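Local coordinates for NIPSNAP domain protein (Burkholderia xenovorans, PDB 5K9F) that is of unknown function but belongs to the NipSnap family, has a dimeric alpha-beta barrel type fold and holds oxamic acid in a pocket between helices and sheet, at residues P20-F26 with A91-E96; L35-A39 with N81-K85. All coordinates share one frame; numbering follows the deposited sequence.

Overall arrangement
Helix 82-91 serves both contact 1 (20-26 with 91-96), through its last residue, Ala91, and contact 2 (35-39 with 81-85), through its start; the partners are the successive helices 23-33 and 35-42. The contacts do not touch: their centres lie 18 Å apart and their nearest atoms about 7 Å, yet each lends two side chains to the oxamic acid pocket. Both are partly buried: Phe26, Ala91 and Ile95 in contact 1 and Gln38 and Trp84 in contact 2 are buried, while Thr25, Glu96 and Gln83 lie at the surface. Contact 1 is sulfur and hydrocarbon packing between a helix start and a turn before a strand; contact 2 sets isoleucine and glutamine against a capped helix start.

Contact 1: residues P20-F26 with A91-E96; sequences PGSVSTF and AGSMIE. With OXM (oxamic acid), chain B.
Met94 reaches across to Ser22, Thr25 and Phe26 and buries more surface than any other residue here. At its base, CB lies 4.0 Å from Ser22 OG, whose polar partner is the carbonyl oxygen of Lys19. The next atom, CG, passes Ser22 CB at 4.1 Å. SD then arrives at the first turn of the helix, 3.8 Å from Phe26 N. That amide already donates to Ser22 O, so the sulfur packs beside an occupied backbone bond. SD also meets the methyl CG2 of Thr25, the two side chains crossing at about a right angle. A bend at chi3 (-90°) brings the methyl CE over to Phe26, where it sits 4.0 Å from CA and reaches the ring obliquely at CD2. The far end of the Phe26 ring reaches the second segment: CE2 is 4.1 Å from Ile95 CD1 and 4.2 Å from Ala91 CB. Beyond these, oxamic acid O1 lies near the ring plane at its edge, 3.9 Å from CZ, while Ile95 CD1 approaches ligand O2 at 3.7 Å. The contact thus packs the start of helix 23-33 against the turn linking helix 82-91 to strand 95-105, with Leu18 of strand 10-18 touching both Phe26 and Ile95.

Contact 2: residues L35-A39 with N81-K85; sequences LAIQA and NPQWK. With OXM (oxamic acid), chain B.
Asn81 meets Ile37 through its amide: CG and ND2 both lie 4.0 Å from the methyl CG2 of Ile37, and the side chains pass at a slant. The same amide caps helix 82-91 at its N-cap position. With CG opposite its own backbone N (chi1 -179°), OD1 accepts from Trp84 N at 3.0 Å, the donor tilted 29° from the carbonyl plane, and more weakly from Gln83 N. The two N-H groups at the helix start therefore share one oxygen, which fixes the rotation of the amide that Ile37 packs on.

Gln83 follows, using its aliphatic base. Its CB is 3.6 Å from Ile37 CD1, the isoleucine side chain crossing that of the glutamine at about a right angle. Ile37 thus uses two branches, CG2 on Asn81 and on Trp84 CB, and CD1 on Gln83.

Trp84 comes next, and the far end of its side chain approaches the helix of Gln38. CZ3 of the indole lies 3.7 Å from Gln38 CB and CH2 the same distance from Gln38 CD. Amide and ring planes are 43° apart, so the pair is not a parallel stack. Tyr30 OH is hydrogen-bonded to Gln38 OE1, which restrains that amide beside the indole. Oxamic acid lies beyond: O1 approaches CH2 obliquely at 3.6 Å, while N1 is in the ring plane, at its edge and 3.7 Å from CZ2. Phe87 meets the indole, the two ring planes inclined to each other.

Of this helix-to-helix packing, Gln38 and Trp84 line the oxamic acid pocket, while Ile37, Asn81 and Gln83 pack farther from the ligand. Gln38 also touches strand 58-65 of the four-stranded antiparallel sheet, consistent with the dimeric alpha-beta barrel clan to which the family belongs.

Contact 1: residues P20-F26 with A91-E96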
ATOM      1  N   PRO A  20     -15.115   8.791  -9.238  1.00 14.47           N
ATOM      2  CA  PRO A  20     -16.195   8.638  -8.259  1.00 15.13           C
ATOM      3  C   PRO A  20     -17.551   8.941  -8.874  1.00 18.44           C
ATOM      4  O   PRO A  20     -17.722   9.924  -9.607  1.00 18.40           O
ATOM      5  CB  PRO A  20     -15.827   9.646  -7.164  1.00 16.28           C
ATOM      6  CG  PRO A  20     -14.337   9.706  -7.236  1.00 20.85           C
ATOM      7  CD  PRO A  20     -13.987   9.569  -8.699  1.00 20.38           C
ATOM      8  N   GLY A  21     -18.504   8.052  -8.605  1.00 17.60           N
ATOM      9  CA  GLY A  21     -19.870   8.218  -9.034  1.00 19.57           C
ATOM     10  C   GLY A  21     -20.186   7.701 -10.418  1.00 18.18           C
ATOM     11  O   GLY A  21     -21.348   7.783 -10.836  1.00 20.62           O
ATOM     12  N   SER A  22     -19.207   7.166 -11.138  1.00 18.08           N
ATOM     13  CA  SER A  22     -19.379   6.863 -12.551  1.00 15.78           C
ATOM     14  C   SER A  22     -19.670   5.391 -12.839  1.00 15.19           C
ATOM     15  O   SER A  22     -19.837   5.029 -14.010  1.00 17.00           O
ATOM     16  CB  SER A  22     -18.135   7.315 -13.336  1.00 16.87           C
ATOM     17  OG  SER A  22     -17.034   6.459 -13.102  1.00 17.76           O
ATOM     18  N   VAL A  23     -19.772   4.540 -11.811  1.00 15.80           N
ATOM     19  CA  VAL A  23     -19.907   3.098 -12.052  1.00 13.85           C
ATOM     20  C   VAL A  23     -21.163   2.786 -12.864  1.00 16.96           C
ATOM     21  O   VAL A  23     -21.114   2.031 -13.841  1.00 16.78           O
ATOM     22  CB  VAL A  23     -19.901   2.319 -10.723  1.00 16.48           C
ATOM     23  CG1 VAL A  23     -20.342   0.867 -10.969  1.00 20.49           C
ATOM     24  CG2 VAL A  23     -18.515   2.350 -10.107  1.00 20.67           C
ATOM     25  N   SER A  24     -22.312   3.334 -12.465  1.00 18.08           N
ATOM     26  CA  SER A  24     -23.537   2.988 -13.180  0.56 17.85           C
ATOM     27  C   SER A  24     -23.501   3.494 -14.620  1.00 19.12           C
ATOM     28  O   SER A  24     -23.996   2.813 -15.531  1.00 22.46           O
ATOM     29  CB  SER A  24     -24.760   3.524 -12.438  0.56 24.04           C
ATOM     30  OG  SER A  24     -24.770   4.933 -12.413  0.56 22.43           O
ATOM     31  N   THR A  25     -22.907   4.665 -14.854  1.00 18.02           N
ATOM     32  CA  THR A  25     -22.772   5.168 -16.220  1.00 19.40           C
ATOM     33  C   THR A  25     -21.874   4.257 -17.048  1.00 17.48           C
ATOM     34  O   THR A  25     -22.196   3.931 -18.202  1.00 19.21           O
ATOM     35  CB  THR A  25     -22.208   6.590 -16.199  1.00 22.10           C
ATOM     36  OG1 THR A  25     -23.113   7.455 -15.506  1.00 23.56           O
ATOM     37  CG2 THR A  25     -22.011   7.117 -17.610  1.00 22.17           C
ATOM     38  N   PHE A  26     -20.749   3.832 -16.470  1.00 15.31           N
ATOM     39  CA  PHE A  26     -19.831   2.943 -17.177  1.00 14.19           C
ATOM     40  C   PHE A  26     -20.506   1.620 -17.515  1.00 16.92           C
ATOM     41  O   PHE A  26     -20.413   1.135 -18.650  1.00 16.94           O
ATOM     42  CB  PHE A  26     -18.572   2.708 -16.335  1.00 14.73           C
ATOM     43  CG  PHE A  26     -17.559   1.813 -16.999  1.00 17.08           C
ATOM     44  CD1 PHE A  26     -17.618   0.435 -16.837  1.00 14.77           C
ATOM     45  CD2 PHE A  26     -16.552   2.350 -17.787  1.00 22.11           C
ATOM     46  CE1 PHE A  26     -16.708  -0.389 -17.454  1.00 17.20           C
ATOM     47  CE2 PHE A  26     -15.626   1.533 -18.404  1.00 21.19           C
ATOM     48  CZ  PHE A  26     -15.704   0.155 -18.241  1.00 21.75           C
ATOM     49  N   ALA A  91     -15.845   5.531 -23.543  1.00 21.66           N
ATOM     50  CA  ALA A  91     -15.888   5.128 -22.142  1.00 24.11           C
ATOM     51  C   ALA A  91     -14.605   5.423 -21.384  1.00 22.60           C
ATOM     52  O   ALA A  91     -14.624   5.437 -20.147  1.00 21.05           O
ATOM     53  CB  ALA A  91     -16.184   3.625 -22.030  1.00 30.85           C
ATOM     54  N   GLY A  92     -13.503   5.674 -22.092  1.00 24.80           N
ATOM     55  CA  GLY A  92     -12.195   5.625 -21.461  1.00 25.46           C
ATOM     56  C   GLY A  92     -11.965   6.697 -20.420  1.00 26.38           C
ATOM     57  O   GLY A  92     -11.238   6.467 -19.450  1.00 28.44           O
ATOM     58  N   SER A  93     -12.584   7.871 -20.588  1.00 22.77           N
ATOM     59  CA  SER A  93     -12.349   8.966 -19.657  1.00 25.32           C
ATOM     60  C   SER A  93     -12.829   8.644 -18.244  1.00 26.63           C
ATOM     61  O   SER A  93     -12.395   9.305 -17.293  1.00 26.98           O
ATOM     62  CB  SER A  93     -13.007  10.257 -20.160  1.00 30.66           C
ATOM     63  OG  SER A  93     -14.414  10.268 -19.978  1.00 28.96           O
ATOM     64  N   MET A  94     -13.695   7.642 -18.073  1.00 17.48           N
ATOM     65  CA  MET A  94     -14.123   7.272 -16.730  1.00 15.80           C
ATOM     66  C   MET A  94     -13.081   6.442 -15.990  1.00 14.31           C
ATOM     67  O   MET A  94     -13.187   6.284 -14.774  1.00 14.96           O
ATOM     68  CB  MET A  94     -15.455   6.502 -16.788  1.00 16.53           C
ATOM     69  CG  MET A  94     -16.630   7.388 -17.156  1.00 18.50           C
ATOM     70  SD  MET A  94     -18.186   6.474 -17.293  1.00 21.33           S
ATOM     71  CE  MET A  94     -18.147   6.018 -19.014  1.00 21.27           C
ATOM     72  N   ILE A  95     -12.071   5.920 -16.685  1.00 17.50           N
ATOM     73  CA  ILE A  95     -11.124   4.990 -16.072  1.00 16.16           C
ATOM     74  C   ILE A  95      -9.915   5.755 -15.541  1.00 18.20           C
ATOM     75  O   ILE A  95      -9.213   6.439 -16.299  1.00 22.20           O
ATOM     76  CB  ILE A  95     -10.694   3.911 -17.071  1.00 15.52           C
ATOM     77  CG1 ILE A  95     -11.894   3.050 -17.462  1.00 19.20           C
ATOM     78  CG2 ILE A  95      -9.618   3.035 -16.457  1.00 17.03           C
ATOM     79  CD1 ILE A  95     -11.545   2.020 -18.508  1.00 22.48           C
ATOM     80  N   GLU A  96      -9.668   5.641 -14.233  1.00 14.43           N
ATOM     81  CA  GLU A  96      -8.532   6.331 -13.620  1.00 15.26           C
ATOM     82  C   GLU A  96      -7.292   5.457 -13.522  1.00 13.60           C
ATOM     83  O   GLU A  96      -6.163   5.965 -13.653  1.00 17.46           O
ATOM     84  CB  GLU A  96      -8.904   6.842 -12.225  1.00 16.78           C
ATOM     85  CG  GLU A  96      -9.940   7.951 -12.255  1.00 24.88           C
ATOM     86  CD  GLU A  96     -10.134   8.580 -10.890  1.00 26.71           C
ATOM     87  OE1 GLU A  96      -9.664   7.994  -9.892  1.00 39.34           O
ATOM     88  OE2 GLU A  96     -10.750   9.655 -10.819  1.00 32.01           O
TER
HETATM   89  C1  OXM B 201     -12.703  -1.864 -21.131  1.00 26.20           C
HETATM   90  N1  OXM B 201     -11.861  -2.882 -20.983  1.00 17.97           N
HETATM   91  O1  OXM B 201     -13.938  -1.967 -20.967  1.00 30.18           O
HETATM   92  C2  OXM B 201     -12.192  -0.526 -21.483  1.00 24.18           C
HETATM   93  O2  OXM B 201     -13.016   0.419 -21.519  1.00 36.66           O
HETATM   94  O3  OXM B 201     -10.975  -0.350 -21.724  1.00 36.44           O

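Contact 2: residues L35-A39 with N81-K85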
ATOM      1  N   LEU A  35     -19.992  -4.877 -24.440  1.00 18.83           N
ATOM      2  CA  LEU A  35     -20.074  -6.257 -23.963  1.00 18.36           C
ATOM      3  C   LEU A  35     -20.072  -7.267 -25.111  1.00 21.53           C
ATOM      4  O   LEU A  35     -19.304  -8.237 -25.095  1.00 19.52           O
ATOM      5  CB  LEU A  35     -21.331  -6.432 -23.107  1.00 20.40           C
ATOM      6  CG  LEU A  35     -21.675  -7.865 -22.708  1.00 20.02           C
ATOM      7  CD1 LEU A  35     -20.567  -8.488 -21.858  1.00 21.34           C
ATOM      8  CD2 LEU A  35     -23.004  -7.888 -21.971  1.00 23.12           C
ATOM      9  N   ALA A  36     -20.945  -7.079 -26.104  1.00 19.57           N
ATOM     10  CA  ALA A  36     -21.042  -8.076 -27.165  1.00 19.79           C
ATOM     11  C   ALA A  36     -19.725  -8.207 -27.916  1.00 22.36           C
ATOM     12  O   ALA A  36     -19.295  -9.320 -28.234  1.00 23.52           O
ATOM     13  CB  ALA A  36     -22.180  -7.724 -28.126  1.00 21.52           C
ATOM     14  N   ILE A  37     -19.056  -7.082 -28.171  1.00 21.02           N
ATOM     15  CA  ILE A  37     -17.777  -7.115 -28.879  1.00 19.68           C
ATOM     16  C   ILE A  37     -16.712  -7.797 -28.030  1.00 20.10           C
ATOM     17  O   ILE A  37     -15.998  -8.691 -28.505  1.00 22.24           O
ATOM     18  CB  ILE A  37     -17.347  -5.689 -29.266  1.00 22.30           C
ATOM     19  CG1 ILE A  37     -18.374  -5.048 -30.200  1.00 30.01           C
ATOM     20  CG2 ILE A  37     -15.968  -5.704 -29.912  1.00 26.98           C
ATOM     21  CD1 ILE A  37     -18.213  -3.555 -30.302  1.00 29.30           C
ATOM     22  N   GLN A  38     -16.590  -7.381 -26.764  1.00 19.10           N
ATOM     23  CA  GLN A  38     -15.527  -7.898 -25.908  1.00 16.02           C
ATOM     24  C   GLN A  38     -15.733  -9.374 -25.591  1.00 19.95           C
ATOM     25  O   GLN A  38     -14.791 -10.170 -25.668  1.00 19.43           O
ATOM     26  CB  GLN A  38     -15.434  -7.089 -24.616  1.00 16.31           C
ATOM     27  CG  GLN A  38     -14.282  -7.592 -23.748  1.00 17.60           C
ATOM     28  CD  GLN A  38     -13.969  -6.683 -22.576  1.00 17.59           C
ATOM     29  OE1 GLN A  38     -14.868  -6.190 -21.885  1.00 17.56           O
ATOM     30  NE2 GLN A  38     -12.677  -6.438 -22.352  1.00 21.99           N
ATOM     31  N   ALA A  39     -16.957  -9.761 -25.218  1.00 18.50           N
ATOM     32  CA  ALA A  39     -17.223 -11.168 -24.945  1.00 21.55           C
ATOM     33  C   ALA A  39     -17.069 -12.004 -26.207  1.00 28.45           C
ATOM     34  O   ALA A  39     -16.608 -13.149 -26.150  1.00 23.37           O
ATOM     35  CB  ALA A  39     -18.623 -11.338 -24.358  1.00 28.82           C
ATOM     36  N   ASN A  81     -10.222  -4.099 -33.223  1.00 23.23           N
ATOM     37  CA  ASN A  81     -11.592  -4.017 -33.720  1.00 22.84           C
ATOM     38  C   ASN A  81     -12.036  -2.558 -33.774  1.00 19.16           C
ATOM     39  O   ASN A  81     -12.009  -1.876 -32.746  1.00 21.61           O
ATOM     40  CB  ASN A  81     -12.507  -4.835 -32.815  1.00 24.11           C
ATOM     41  CG  ASN A  81     -13.952  -4.837 -33.271  1.00 29.14           C
ATOM     42  OD1 ASN A  81     -14.628  -3.810 -33.246  1.00 37.28           O
ATOM     43  ND2 ASN A  81     -14.447  -6.008 -33.643  1.00 32.76           N
ATOM     44  N   PRO A  82     -12.442  -2.043 -34.937  1.00 21.17           N
ATOM     45  CA  PRO A  82     -12.804  -0.617 -35.013  1.00 24.50           C
ATOM     46  C   PRO A  82     -13.963  -0.225 -34.114  1.00 26.12           C
ATOM     47  O   PRO A  82     -13.972   0.898 -33.595  1.00 27.23           O
ATOM     48  CB  PRO A  82     -13.149  -0.425 -36.497  1.00 30.88           C
ATOM     49  CG  PRO A  82     -12.437  -1.511 -37.190  1.00 33.67           C
ATOM     50  CD  PRO A  82     -12.431  -2.682 -36.265  1.00 22.10           C
ATOM     51  N   GLN A  83     -14.947  -1.104 -33.911  1.00 24.67           N
ATOM     52  CA  GLN A  83     -16.035  -0.757 -33.006  1.00 23.98           C
ATOM     53  C   GLN A  83     -15.575  -0.767 -31.555  1.00 24.19           C
ATOM     54  O   GLN A  83     -16.082   0.015 -30.740  1.00 25.02           O
ATOM     55  CB  GLN A  83     -17.216  -1.707 -33.200  1.00 28.78           C
ATOM     56  CG  GLN A  83     -17.924  -1.528 -34.536  1.00 38.73           C
ATOM     57  CD  GLN A  83     -19.192  -2.352 -34.641  1.00 60.99           C
ATOM     58  OE1 GLN A  83     -19.187  -3.563 -34.412  1.00 56.25           O
ATOM     59  NE2 GLN A  83     -20.294  -1.694 -34.985  1.00 76.18           N
ATOM     60  N   TRP A  84     -14.621  -1.633 -31.210  1.00 20.52           N
ATOM     61  CA  TRP A  84     -14.069  -1.592 -29.860  1.00 20.30           C
ATOM     62  C   TRP A  84     -13.328  -0.285 -29.621  1.00 25.60           C
ATOM     63  O   TRP A  84     -13.472   0.343 -28.564  1.00 21.19           O
ATOM     64  CB  TRP A  84     -13.143  -2.783 -29.626  1.00 17.53           C
ATOM     65  CG  TRP A  84     -12.544  -2.788 -28.241  1.00 16.78           C
ATOM     66  CD1 TRP A  84     -11.233  -2.589 -27.914  1.00 17.89           C
ATOM     67  CD2 TRP A  84     -13.240  -3.014 -27.003  1.00 18.58           C
ATOM     68  NE1 TRP A  84     -11.072  -2.678 -26.550  1.00 19.48           N
ATOM     69  CE2 TRP A  84     -12.286  -2.949 -25.971  1.00 18.54           C
ATOM     70  CE3 TRP A  84     -14.574  -3.289 -26.675  1.00 17.42           C
ATOM     71  CZ2 TRP A  84     -12.625  -3.124 -24.621  1.00 18.91           C
ATOM     72  CZ3 TRP A  84     -14.910  -3.468 -25.336  1.00 18.57           C
ATOM     73  CH2 TRP A  84     -13.939  -3.384 -24.327  1.00 16.96           C
ATOM     74  N   LYS A  85     -12.508   0.126 -30.586  1.00 22.16           N
ATOM     75  CA  LYS A  85     -11.779   1.385 -30.462  1.00 26.29           C
ATOM     76  C   LYS A  85     -12.736   2.546 -30.230  1.00 24.48           C
ATOM     77  O   LYS A  85     -12.460   3.437 -29.415  1.00 26.23           O
ATOM     78  CB  LYS A  85     -10.934   1.631 -31.713  1.00 30.24           C
ATOM     79  CG  LYS A  85      -9.737   0.705 -31.871  1.00 26.14           C
ATOM     80  CD  LYS A  85      -9.013   1.009 -33.184  1.00 29.30           C
ATOM     81  CE  LYS A  85      -7.793   0.127 -33.377  1.00 30.01           C
ATOM     82  NZ  LYS A  85      -7.134   0.402 -34.691  1.00 35.18           N
TER
HETATM   83  C1  OXM B 201     -12.703  -1.864 -21.131  1.00 26.20           C
HETATM   84  N1  OXM B 201     -11.861  -2.882 -20.983  1.00 17.97           N
HETATM   85  O1  OXM B 201     -13.938  -1.967 -20.967  1.00 30.18           O
HETATM   86  C2  OXM B 201     -12.192  -0.526 -21.483  1.00 24.18           C
HETATM   87  O2  OXM B 201     -13.016   0.419 -21.519  1.00 36.66           O
HETATM   88  O3  OXM B 201     -10.975  -0.350 -21.724  1.00 36.44           O